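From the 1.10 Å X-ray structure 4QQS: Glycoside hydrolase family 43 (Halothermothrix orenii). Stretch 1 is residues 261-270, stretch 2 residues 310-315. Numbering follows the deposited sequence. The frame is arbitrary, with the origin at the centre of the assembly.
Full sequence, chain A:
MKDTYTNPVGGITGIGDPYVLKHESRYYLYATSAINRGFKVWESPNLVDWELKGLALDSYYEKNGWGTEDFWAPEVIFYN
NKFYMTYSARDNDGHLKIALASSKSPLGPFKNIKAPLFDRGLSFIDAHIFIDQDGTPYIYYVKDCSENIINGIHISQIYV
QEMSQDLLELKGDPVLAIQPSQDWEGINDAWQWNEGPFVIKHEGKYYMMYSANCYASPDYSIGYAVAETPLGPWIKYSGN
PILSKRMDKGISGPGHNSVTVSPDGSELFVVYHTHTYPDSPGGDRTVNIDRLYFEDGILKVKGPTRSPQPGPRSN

Stretch 1 261-270: VSPDGSELFV
Stretch 2 310-315: PGPRSN

The C-terminal tail, residues 310-315, has no regular helix or strand and lies against a type I beta turn, Ser 262 to Gly 265, and the strand that begins at Leu 268. The turn is closed by Gly 265 N to Ser 262 O (2.9 Å), and Gly 265 takes positive phi (79/3), which favours glycine. In register, Ser 262 CA lies 5.2 Å from Pro 312 CA and Asp 264 CA 4.5 Å from Ser 314 CA, so the two chains run in the same direction here. Together they bury 458 Å².

Pro 310 (phi/psi -56/136) makes no contact and Gly 311 (-58/151) only a marginal one; both are extended and lead the chain in. Pro 312 (-51/131, C-gamma exo) is buried. Pro 312 CG lies over one face of the Phe 269 ring, 4.1 Å from the centroid and 28° off the normal, a CH-pi contact, while Pro 312 CB packs 3.6 Å from Phe 269 CE1 and 3.7 Å from Pro 263 CD. A compact apolar ring suits this place; Phe 269, with chi1 m (-82°) and chi2 81°, supplies the flat surface.

Arg 313 (-60/136) contributes the largest covered area and three hydrogen bonds. Arg 313 N donates to Glu 267 OE2 (2.9 Å, 157°); the glutamate, chi1 p, chi2 t and chi3 -2°, is long enough to carry a carboxylate oxygen to this backbone N-H. Arg 313 O accepts from Asp 264 N (3.0 Å, 159°). The side chain, m, t, p with chi4 83°, reaches out to the loop: Arg 313 NE donates to Ser 266 OG (2.7 Å, 168°), near the guanidinium plane at its edge, and Arg 313 NH2 forms a salt bridge with Asp 264 OD2 (3.0 Å). Long and charged, arginine can serve both partners from an exposed position.

Asp 264, chi1 p (77°) and chi2 -17°, is anchored within its own loop. Asp 264 OD1 accepts from Ser 262 OG (2.9 Å), Ser 266 OG (2.6 Å) and Ser 266 N (2.9 Å), while OD2 faces the arginine and a water. Ser 262 and Ser 266 are both p, and their short hydroxyl side chains can bond to the carboxylate within the compact loop.

Ser 314 (-143/155, chi1 p) points its CA-to-CB bond away overall, yet Ser 314 CB lies 3.9 Å from Pro 263 CB. Asn 315, the C-terminal residue, has chi1 m (-73°) and chi2 -47°. Its CB is directed sideways, but the amide comes nearer, Asn 315 ND2 lying 3.7 Å from Asp 264 CB. The water donates to both Asn 315 OD1 (3.0 Å) and Asp 264 OD2 (2.8 Å), bridging the exposed end.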

# COMPACT_ATOMS: atom_id res chain seq x y z
N VAL A 261 -5.03 6.52 11.72
CA VAL A 261 -5.32 7.61 12.62
C VAL A 261 -4.63 7.36 13.95
O VAL A 261 -4.35 6.22 14.31
CB VAL A 261 -6.85 7.77 12.79
CG1 VAL A 261 -7.44 6.61 13.59
CG2 VAL A 261 -7.20 9.08 13.41
N SER A 262 -4.36 8.44 14.68
CA SER A 262 -3.69 8.36 15.98
C SER A 262 -4.57 7.67 17.01
O SER A 262 -5.76 7.48 16.79
CB SER A 262 -3.34 9.77 16.46
OG SER A 262 -4.52 10.54 16.64
N PRO A 263 -4.00 7.30 18.16
CA PRO A 263 -4.80 6.58 19.14
C PRO A 263 -6.07 7.31 19.56
O PRO A 263 -7.08 6.64 19.77
CB PRO A 263 -3.83 6.41 20.31
CG PRO A 263 -2.50 6.25 19.63
CD PRO A 263 -2.56 7.20 18.46
N ASP A 264 -6.05 8.64 19.67
CA ASP A 264 -7.24 9.38 20.09
C ASP A 264 -8.16 9.75 18.91
O ASP A 264 -9.16 10.43 19.11
CB ASP A 264 -6.87 10.63 20.91
CG ASP A 264 -6.36 11.78 20.06
OD1 ASP A 264 -5.99 11.55 18.89
OD2 ASP A 264 -6.35 12.92 20.60
N GLY A 265 -7.81 9.30 17.70
CA GLY A 265 -8.64 9.53 16.54
C GLY A 265 -8.53 10.92 15.93
O GLY A 265 -9.20 11.23 14.94
N SER A 266 -7.65 11.75 16.47
CA SER A 266 -7.66 13.17 16.13
C SER A 266 -6.79 13.60 14.96
O SER A 266 -6.98 14.71 14.47
CB SER A 266 -7.25 14.00 17.34
OG SER A 266 -5.87 13.85 17.59
N GLU A 267 -5.86 12.77 14.52
CA GLU A 267 -4.93 13.16 13.46
C GLU A 267 -4.52 11.94 12.64
O GLU A 267 -4.44 10.83 13.15
CB GLU A 267 -3.70 13.89 14.03
CG GLU A 267 -2.88 13.03 14.97
CD GLU A 267 -1.65 13.71 15.54
OE1 GLU A 267 -1.38 14.89 15.21
OE2 GLU A 267 -0.97 13.06 16.35
N LEU A 268 -4.25 12.18 11.36
CA LEU A 268 -3.84 11.13 10.44
C LEU A 268 -2.32 10.99 10.39
O LEU A 268 -1.57 11.97 10.51
CB LEU A 268 -4.35 11.44 9.03
CG LEU A 268 -5.87 11.48 8.83
CD1 LEU A 268 -6.18 11.84 7.38
CD2 LEU A 268 -6.54 10.16 9.22
N PHE A 269 -1.90 9.75 10.19
CA PHE A 269 -0.51 9.42 9.91
C PHE A 269 -0.41 8.65 8.60
O PHE A 269 -1.18 7.72 8.34
CB PHE A 269 0.10 8.57 11.03
CG PHE A 269 0.57 9.39 12.19
CD1 PHE A 269 -0.33 9.84 13.15
CD2 PHE A 269 1.89 9.77 12.30
CE1 PHE A 269 0.09 10.64 14.19
CE2 PHE A 269 2.30 10.59 13.34
CZ PHE A 269 1.40 11.01 14.28
N VAL A 270 0.57 9.04 7.80
CA VAL A 270 1.03 8.23 6.69
C VAL A 270 2.07 7.25 7.22
O VAL A 270 2.93 7.61 8.04
CB VAL A 270 1.60 9.11 5.54
CG1 VAL A 270 2.76 10.00 5.98
CG2 VAL A 270 2.02 8.26 4.37
N PRO A 310 6.56 14.79 18.22
CA PRO A 310 5.52 14.48 19.21
C PRO A 310 4.83 13.16 18.88
O PRO A 310 4.51 12.88 17.72
CB PRO A 310 4.55 15.66 19.08
CG PRO A 310 5.38 16.77 18.56
CD PRO A 310 6.36 16.12 17.63
N GLY A 311 4.62 12.34 19.90
CA GLY A 311 3.98 11.06 19.71
C GLY A 311 2.60 11.18 19.09
O GLY A 311 1.94 12.20 19.27
N PRO A 312 2.16 10.16 18.34
CA PRO A 312 0.79 10.19 17.82
C PRO A 312 -0.21 10.49 18.95
O PRO A 312 -0.12 9.88 20.01
CB PRO A 312 0.61 8.78 17.25
CG PRO A 312 1.99 8.40 16.82
CD PRO A 312 2.88 8.96 17.90
N ARG A 313 -1.11 11.43 18.72
CA ARG A 313 -1.95 11.94 19.80
C ARG A 313 -2.79 10.84 20.43
O ARG A 313 -3.42 10.03 19.75
CB ARG A 313 -2.84 13.09 19.32
CG ARG A 313 -2.07 14.42 19.15
CD ARG A 313 -2.90 15.50 18.44
NE ARG A 313 -4.23 15.49 19.02
CZ ARG A 313 -4.59 16.10 20.13
NH1 ARG A 313 -3.80 16.97 20.73
NH2 ARG A 313 -5.81 15.86 20.59
N SER A 314 -2.81 10.88 21.76
CA SER A 314 -3.48 9.88 22.57
C SER A 314 -4.10 10.56 23.78
O SER A 314 -3.64 11.62 24.22
CB SER A 314 -2.48 8.83 23.05
OG SER A 314 -1.57 9.36 23.99
N ASN A 315 -5.14 9.94 24.32
CA ASN A 315 -5.74 10.44 25.55
C ASN A 315 -4.95 9.98 26.76
O ASN A 315 -4.05 9.14 26.64
CB ASN A 315 -7.19 9.97 25.64
CG ASN A 315 -8.09 10.70 24.67
OD1 ASN A 315 -8.04 11.92 24.57
ND2 ASN A 315 -8.91 9.95 23.94
OXT ASN A 315 -5.17 10.44 27.89
O HOH W 1 -8.35 13.85 22.36